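Local coordinates for AvrRxo1-ORF1 (PDB 4Z8Q), which probably acts as a zeta-toxin-like kinase effector of the rice pathogen Xanthomonas oryzae pv. oryzicola and forms a complex with AvrRxo1-ORF2, at the interface of chains A and B. Numbering follows the deposited sequence. Chains: chain A, AvrRxo1-ORF1; chain B, AvrRxo1-ORF2.

The interface of chains A and B. Residues chain A 159, 208-209, 212; chain B 93-94, 97-98.
B:Trp97 lays one indole face against the consecutive prolines A:Pro208 and A:Pro209, and this CH-pi packing is the tight part of the contact. CA of A:Pro208 lies 3.7 Å from the centroid of the six-membered ring, while CD of A:Pro209 lies 3.5 Å from that of the five-membered ring; both sit on one face, one over each ring and thus off-centre on the whole indole. With CG anti to the carbonyl carbon (chi1 -60°), the indole extends toward the prolines, and chi2 of 85° turns its face to them. A:Val212 meets the root of the same side chain nearly at a right angle, with CG2 3.6 Å from CB of B:Trp97. Its other methyl, CG1, points toward B:Ser98, 3.4 Å from the main-chain O of this last residue of chain B.

NH2 of A:Arg159 donates to B:Ser98 O at 2.8 Å, nearly straight (162° at H) and directed at a lone pair in the carbonyl plane. The acceptor also lies in the guanidinium plane; charge attraction to the chain terminus probably adds to this bond.

Packing is looser at B:Thr93, whose CG2 passes CG of A:Pro209 in the opposite direction at 3.8 Å. B:Leu94 makes a small contact (12 Å²) but a close one, CD2 to CA of A:Val212 at 3.6 Å.

Structurally, the C-terminal tail following B helix 84-95 docks where the prolines lead into helix 210-222, beside the loop joining strand 154-156 to helix 163-176.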
ATOM      1  N   ARG A 159       6.201 -24.556  -1.005  1.00 29.64           N
ATOM      2  CA  ARG A 159       5.855 -23.172  -1.241  1.00 26.39           C
ATOM      3  C   ARG A 159       5.686 -22.932  -2.733  1.00 24.99           C
ATOM      4  O   ARG A 159       4.755 -22.221  -3.155  1.00 21.45           O
ATOM      5  CB  ARG A 159       6.912 -22.247  -0.656  1.00 32.77           C
ATOM      6  CG  ARG A 159       6.400 -20.839  -0.495  1.00 32.96           C
ATOM      7  CD  ARG A 159       7.471 -19.902   0.029  1.00 35.16           C
ATOM      8  NE  ARG A 159       7.681 -20.011   1.469  1.00 32.41           N
ATOM      9  CZ  ARG A 159       8.612 -20.769   2.043  1.00 36.46           C
ATOM     10  NH1 ARG A 159       9.415 -21.528   1.302  1.00 35.30           N
ATOM     11  NH2 ARG A 159       8.729 -20.773   3.365  1.00 34.31           N
ATOM     12  N   PRO A 208       9.454 -21.778  11.356  1.00 19.34           N
ATOM     13  CA  PRO A 208      10.557 -21.015  10.765  1.00 17.52           C
ATOM     14  C   PRO A 208      10.655 -19.633  11.369  1.00 17.42           C
ATOM     15  O   PRO A 208       9.665 -19.122  11.913  1.00 19.23           O
ATOM     16  CB  PRO A 208      10.139 -20.877   9.300  1.00 17.46           C
ATOM     17  CG  PRO A 208       8.641 -20.935   9.338  1.00 19.59           C
ATOM     18  CD  PRO A 208       8.362 -21.977  10.389  1.00 19.39           C
ATOM     19  N   PRO A 209      11.843 -19.029  11.296  1.00 20.98           N
ATOM     20  CA  PRO A 209      12.002 -17.663  11.785  1.00 19.04           C
ATOM     21  C   PRO A 209      11.501 -16.672  10.751  1.00 18.21           C
ATOM     22  O   PRO A 209      11.173 -17.052   9.609  1.00 18.93           O
ATOM     23  CB  PRO A 209      13.520 -17.531  11.943  1.00 19.84           C
ATOM     24  CG  PRO A 209      14.068 -18.423  10.874  1.00 20.94           C
ATOM     25  CD  PRO A 209      13.123 -19.612  10.843  1.00 22.23           C
ATOM     26  N   VAL A 212      12.362 -16.337   6.781  1.00 17.98           N
ATOM     27  CA  VAL A 212      11.842 -17.416   5.946  1.00 16.31           C
ATOM     28  C   VAL A 212      10.428 -17.049   5.493  1.00 18.46           C
ATOM     29  O   VAL A 212      10.059 -17.187   4.320  1.00 16.69           O
ATOM     30  CB  VAL A 212      11.802 -18.751   6.735  1.00 18.23           C
ATOM     31  CG1 VAL A 212      11.036 -19.841   5.960  1.00 18.56           C
ATOM     32  CG2 VAL A 212      13.221 -19.214   7.047  1.00 17.61           C
TER
ATOM     33  N   THR B  93      20.229 -18.956   6.749  1.00 36.56           N
ATOM     34  CA  THR B  93      18.947 -19.135   7.424  1.00 33.60           C
ATOM     35  C   THR B  93      17.879 -19.622   6.449  1.00 32.23           C
ATOM     36  O   THR B  93      17.170 -20.588   6.736  1.00 33.00           O
ATOM     37  CB  THR B  93      18.514 -17.823   8.100  1.00 37.99           C
ATOM     38  OG1 THR B  93      19.526 -17.424   9.036  1.00 36.43           O
ATOM     39  CG2 THR B  93      17.187 -17.985   8.831  1.00 30.30           C
ATOM     40  N   LEU B  94      17.792 -18.994   5.278  1.00 29.61           N
ATOM     41  CA  LEU B  94      16.722 -19.319   4.343  1.00 30.69           C
ATOM     42  C   LEU B  94      16.809 -20.760   3.862  1.00 34.61           C
ATOM     43  O   LEU B  94      15.790 -21.428   3.696  1.00 35.50           O
ATOM     44  CB  LEU B  94      16.703 -18.356   3.153  1.00 28.41           C
ATOM     45  CG  LEU B  94      16.257 -16.921   3.446  1.00 32.84           C
ATOM     46  CD1 LEU B  94      16.123 -16.125   2.157  1.00 26.33           C
ATOM     47  CD2 LEU B  94      14.944 -16.938   4.178  1.00 25.56           C
ATOM     48  N   TRP B  97      15.662 -23.780   6.088  1.00 30.09           N
ATOM     49  CA  TRP B  97      14.225 -24.010   6.153  1.00 30.46           C
ATOM     50  C   TRP B  97      13.633 -24.214   4.769  1.00 32.93           C
ATOM     51  O   TRP B  97      14.312 -24.048   3.757  1.00 36.00           O
ATOM     52  CB  TRP B  97      13.525 -22.846   6.864  1.00 27.08           C
ATOM     53  CG  TRP B  97      14.017 -22.677   8.250  1.00 24.88           C
ATOM     54  CD1 TRP B  97      15.123 -21.982   8.641  1.00 24.53           C
ATOM     55  CD2 TRP B  97      13.458 -23.250   9.445  1.00 24.07           C
ATOM     56  NE1 TRP B  97      15.277 -22.072  10.006  1.00 20.17           N
ATOM     57  CE2 TRP B  97      14.271 -22.849  10.519  1.00 21.14           C
ATOM     58  CE3 TRP B  97      12.340 -24.054   9.704  1.00 27.60           C
ATOM     59  CZ2 TRP B  97      14.003 -23.219  11.842  1.00 26.62           C
ATOM     60  CZ3 TRP B  97      12.080 -24.425  11.008  1.00 26.06           C
ATOM     61  CH2 TRP B  97      12.902 -24.001  12.064  1.00 30.37           C
ATOM     62  N   SER B  98      12.365 -24.592   4.723  1.00 36.28           N
ATOM     63  CA  SER B  98      11.678 -24.697   3.444  1.00 47.95           C
ATOM     64  C   SER B  98      10.567 -23.659   3.374  1.00 45.64           C
ATOM     65  O   SER B  98      10.572 -22.693   4.142  1.00 43.35           O
ATOM     66  CB  SER B  98      11.132 -26.111   3.222  1.00 46.62           C
ATOM     67  OG  SER B  98      12.106 -26.926   2.588  1.00 53.56           O
TER